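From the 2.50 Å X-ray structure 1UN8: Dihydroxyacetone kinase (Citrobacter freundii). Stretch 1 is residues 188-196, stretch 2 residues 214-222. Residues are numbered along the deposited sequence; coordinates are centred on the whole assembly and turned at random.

Stretch 1, residues 188-196: SLGVALSSC
Stretch 2 214-222: ELGMGIHGE

Residues 188-192 and 214-215 lie in two extended strands, both begun earlier in the chain, that run antiparallel in one sheet. Ala192 faces Glu214 as a hydrogen-bonded pair, with CA atoms 5.3 Å apart, and Val191 faces Leu215 as a non-hydrogen-bonded pair, with CA atoms 4.3 Å apart. At the first pair both backbone groups of Ala192 are satisfied by the same residue: Ala192 N donates to Glu214 O at 3.0 Å (N-H...O angle 156°), and Glu214 N donates to Ala192 O at 2.8 Å (144°). The next rung is formed by Gly216 N, which donates to Gly190 O at 2.7 Å and 159°. Glu214 O also receives a CA-H...O contact from Val191 CA at 3.5 Å, as expected where an antiparallel pair brings its CA atoms close.

Strand backbone angles hold from Ser188 (phi/psi -128/149) to Ala192 (-144/148); at Leu193 (-93/-23) the first chain turns a corner. The second leaves its strand through a type II turn from Glu214 to Met217. Gly216, at 83/11, occupies a conformation in which a CB would jam against the carbonyl O of Leu215.

Side chains alternate across the sheet. Val191 (chi1 p) and Leu215 (t, p) share one face, where Leu215 CD1 lies 4.2 Å from Val191 CB and 3.8 Å from Leu189 CD1; Leu189 is also t, p. Ala192 and Glu214 project from the other face. The extended Glu214 side chain (t, t, chi3 150°) leads away, and its carboxylate is hydrogen-bonded elsewhere in the structure. Met217 (t, t, m) reaches back to the first stretch, placing SD 3.8 Å from Ala192 CB and 3.6 Å from Ser195 CA. These are nonpolar contacts of a polarizable sulfur, and Met217 has the largest area covered by the opposing stretch.

Beyond the strands, a type I turn from Gly218 to Gly221 is closed by Gly221 N donating to Gly218 O at 2.8 Å, while Gly218 N donates to Glu222 O at 2.9 Å. The Glu222 carboxylate (chi1 m, chi2 94°) accepts twice from His220 (chi1 m, chi2 106°): His220 N to Glu222 OE2 at 2.7 Å and His220 ND1 to Glu222 OE1 at 2.8 Å. Gly221 (89/6) approaches Ser195 (chi1 t), with its CA 3.7 Å from Ser195 OG. This is packing without a hydrogen bond; a CB on Gly221 would lie only 3.1 Å from Ser195 OG. All three hydrogen bonds between the stretches are backbone to backbone.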

# COMPACT_ATOMS: atom_id res chain seq x y z
N SER A 188 16.78 9.86 -7.57
CA SER A 188 15.36 9.67 -7.30
C SER A 188 14.54 10.94 -7.46
O SER A 188 15.04 12.05 -7.24
CB SER A 188 15.18 9.13 -5.88
OG SER A 188 16.00 8.00 -5.67
N LEU A 189 13.29 10.76 -7.85
CA LEU A 189 12.37 11.87 -8.02
C LEU A 189 10.98 11.40 -7.60
O LEU A 189 10.48 10.38 -8.07
CB LEU A 189 12.34 12.33 -9.48
CG LEU A 189 11.39 13.50 -9.79
CD1 LEU A 189 11.71 14.66 -8.86
CD2 LEU A 189 11.53 13.90 -11.26
N GLY A 190 10.35 12.15 -6.71
CA GLY A 190 9.03 11.78 -6.25
C GLY A 190 7.95 12.78 -6.62
O GLY A 190 8.23 13.93 -6.98
N VAL A 191 6.70 12.33 -6.55
CA VAL A 191 5.57 13.20 -6.86
C VAL A 191 4.42 12.74 -5.98
O VAL A 191 4.31 11.55 -5.69
CB VAL A 191 5.17 13.09 -8.36
CG1 VAL A 191 4.63 11.70 -8.66
CG2 VAL A 191 4.14 14.16 -8.69
N ALA A 192 3.59 13.69 -5.56
CA ALA A 192 2.46 13.36 -4.71
C ALA A 192 1.22 14.20 -5.00
O ALA A 192 1.32 15.36 -5.40
CB ALA A 192 2.87 13.51 -3.25
N LEU A 193 0.06 13.59 -4.80
CA LEU A 193 -1.22 14.26 -5.01
C LEU A 193 -1.66 14.86 -3.69
O LEU A 193 -2.44 15.81 -3.66
CB LEU A 193 -2.26 13.27 -5.53
CG LEU A 193 -1.85 12.58 -6.83
CD1 LEU A 193 -3.02 11.74 -7.37
CD2 LEU A 193 -1.42 13.63 -7.85
N SER A 194 -1.17 14.31 -2.59
CA SER A 194 -1.50 14.84 -1.27
C SER A 194 -0.50 14.38 -0.22
O SER A 194 0.12 13.32 -0.35
CB SER A 194 -2.93 14.45 -0.85
OG SER A 194 -3.08 13.05 -0.80
N SER A 195 -0.33 15.17 0.82
CA SER A 195 0.60 14.79 1.87
C SER A 195 -0.01 13.65 2.68
O SER A 195 -1.05 13.11 2.33
CB SER A 195 0.93 15.98 2.75
OG SER A 195 2.07 15.70 3.55
N CYS A 196 0.63 13.28 3.78
CA CYS A 196 0.16 12.15 4.59
C CYS A 196 -0.64 12.55 5.82
O CYS A 196 -0.57 13.69 6.28
CB CYS A 196 1.35 11.31 5.04
SG CYS A 196 2.54 12.29 6.00
N GLU A 214 2.06 17.74 -6.75
CA GLU A 214 3.27 18.38 -6.23
C GLU A 214 4.52 17.54 -6.49
O GLU A 214 4.74 16.49 -5.88
CB GLU A 214 3.12 18.65 -4.74
CG GLU A 214 4.34 19.30 -4.11
CD GLU A 214 4.07 19.83 -2.71
OE1 GLU A 214 5.04 19.86 -1.91
OE2 GLU A 214 2.92 20.24 -2.42
N LEU A 215 5.35 18.01 -7.41
CA LEU A 215 6.58 17.32 -7.74
C LEU A 215 7.62 17.57 -6.65
O LEU A 215 7.83 18.71 -6.24
CB LEU A 215 7.12 17.81 -9.09
CG LEU A 215 8.42 17.15 -9.54
CD1 LEU A 215 8.15 15.69 -9.84
CD2 LEU A 215 8.94 17.84 -10.79
N GLY A 216 8.24 16.50 -6.17
CA GLY A 216 9.26 16.65 -5.15
C GLY A 216 8.83 16.76 -3.71
O GLY A 216 9.64 17.10 -2.85
N MET A 217 7.56 16.49 -3.41
CA MET A 217 7.13 16.56 -2.02
C MET A 217 8.03 15.60 -1.21
O MET A 217 8.27 14.46 -1.62
CB MET A 217 5.67 16.13 -1.88
CG MET A 217 5.13 16.28 -0.47
SD MET A 217 3.39 15.77 -0.26
CE MET A 217 2.54 17.17 -1.08
N GLY A 218 8.54 16.09 -0.09
CA GLY A 218 9.42 15.29 0.75
C GLY A 218 8.76 14.14 1.47
O GLY A 218 7.54 14.13 1.65
N ILE A 219 9.57 13.17 1.91
CA ILE A 219 9.05 12.00 2.62
C ILE A 219 8.59 12.34 4.03
O ILE A 219 8.13 11.46 4.76
CB ILE A 219 10.09 10.87 2.67
CG1 ILE A 219 11.31 11.29 3.50
CG2 ILE A 219 10.47 10.48 1.26
CD1 ILE A 219 12.27 10.16 3.80
N HIS A 220 8.73 13.60 4.41
CA HIS A 220 8.26 14.04 5.72
C HIS A 220 7.18 15.08 5.43
O HIS A 220 6.71 15.76 6.32
CB HIS A 220 9.40 14.65 6.55
CG HIS A 220 10.50 13.68 6.86
ND1 HIS A 220 11.73 13.73 6.24
CD2 HIS A 220 10.53 12.61 7.68
CE1 HIS A 220 12.47 12.72 6.66
NE2 HIS A 220 11.76 12.02 7.54
N GLY A 221 6.80 15.17 4.16
CA GLY A 221 5.78 16.12 3.76
C GLY A 221 6.35 17.47 3.39
O GLY A 221 5.60 18.40 3.12
N GLU A 222 7.67 17.60 3.38
CA GLU A 222 8.30 18.87 3.04
C GLU A 222 7.85 19.40 1.67
O GLU A 222 7.51 18.63 0.78
CB GLU A 222 9.84 18.71 3.02
CG GLU A 222 10.50 18.18 4.29
CD GLU A 222 10.69 16.67 4.27
OE1 GLU A 222 11.66 16.19 4.90
OE2 GLU A 222 9.87 15.97 3.62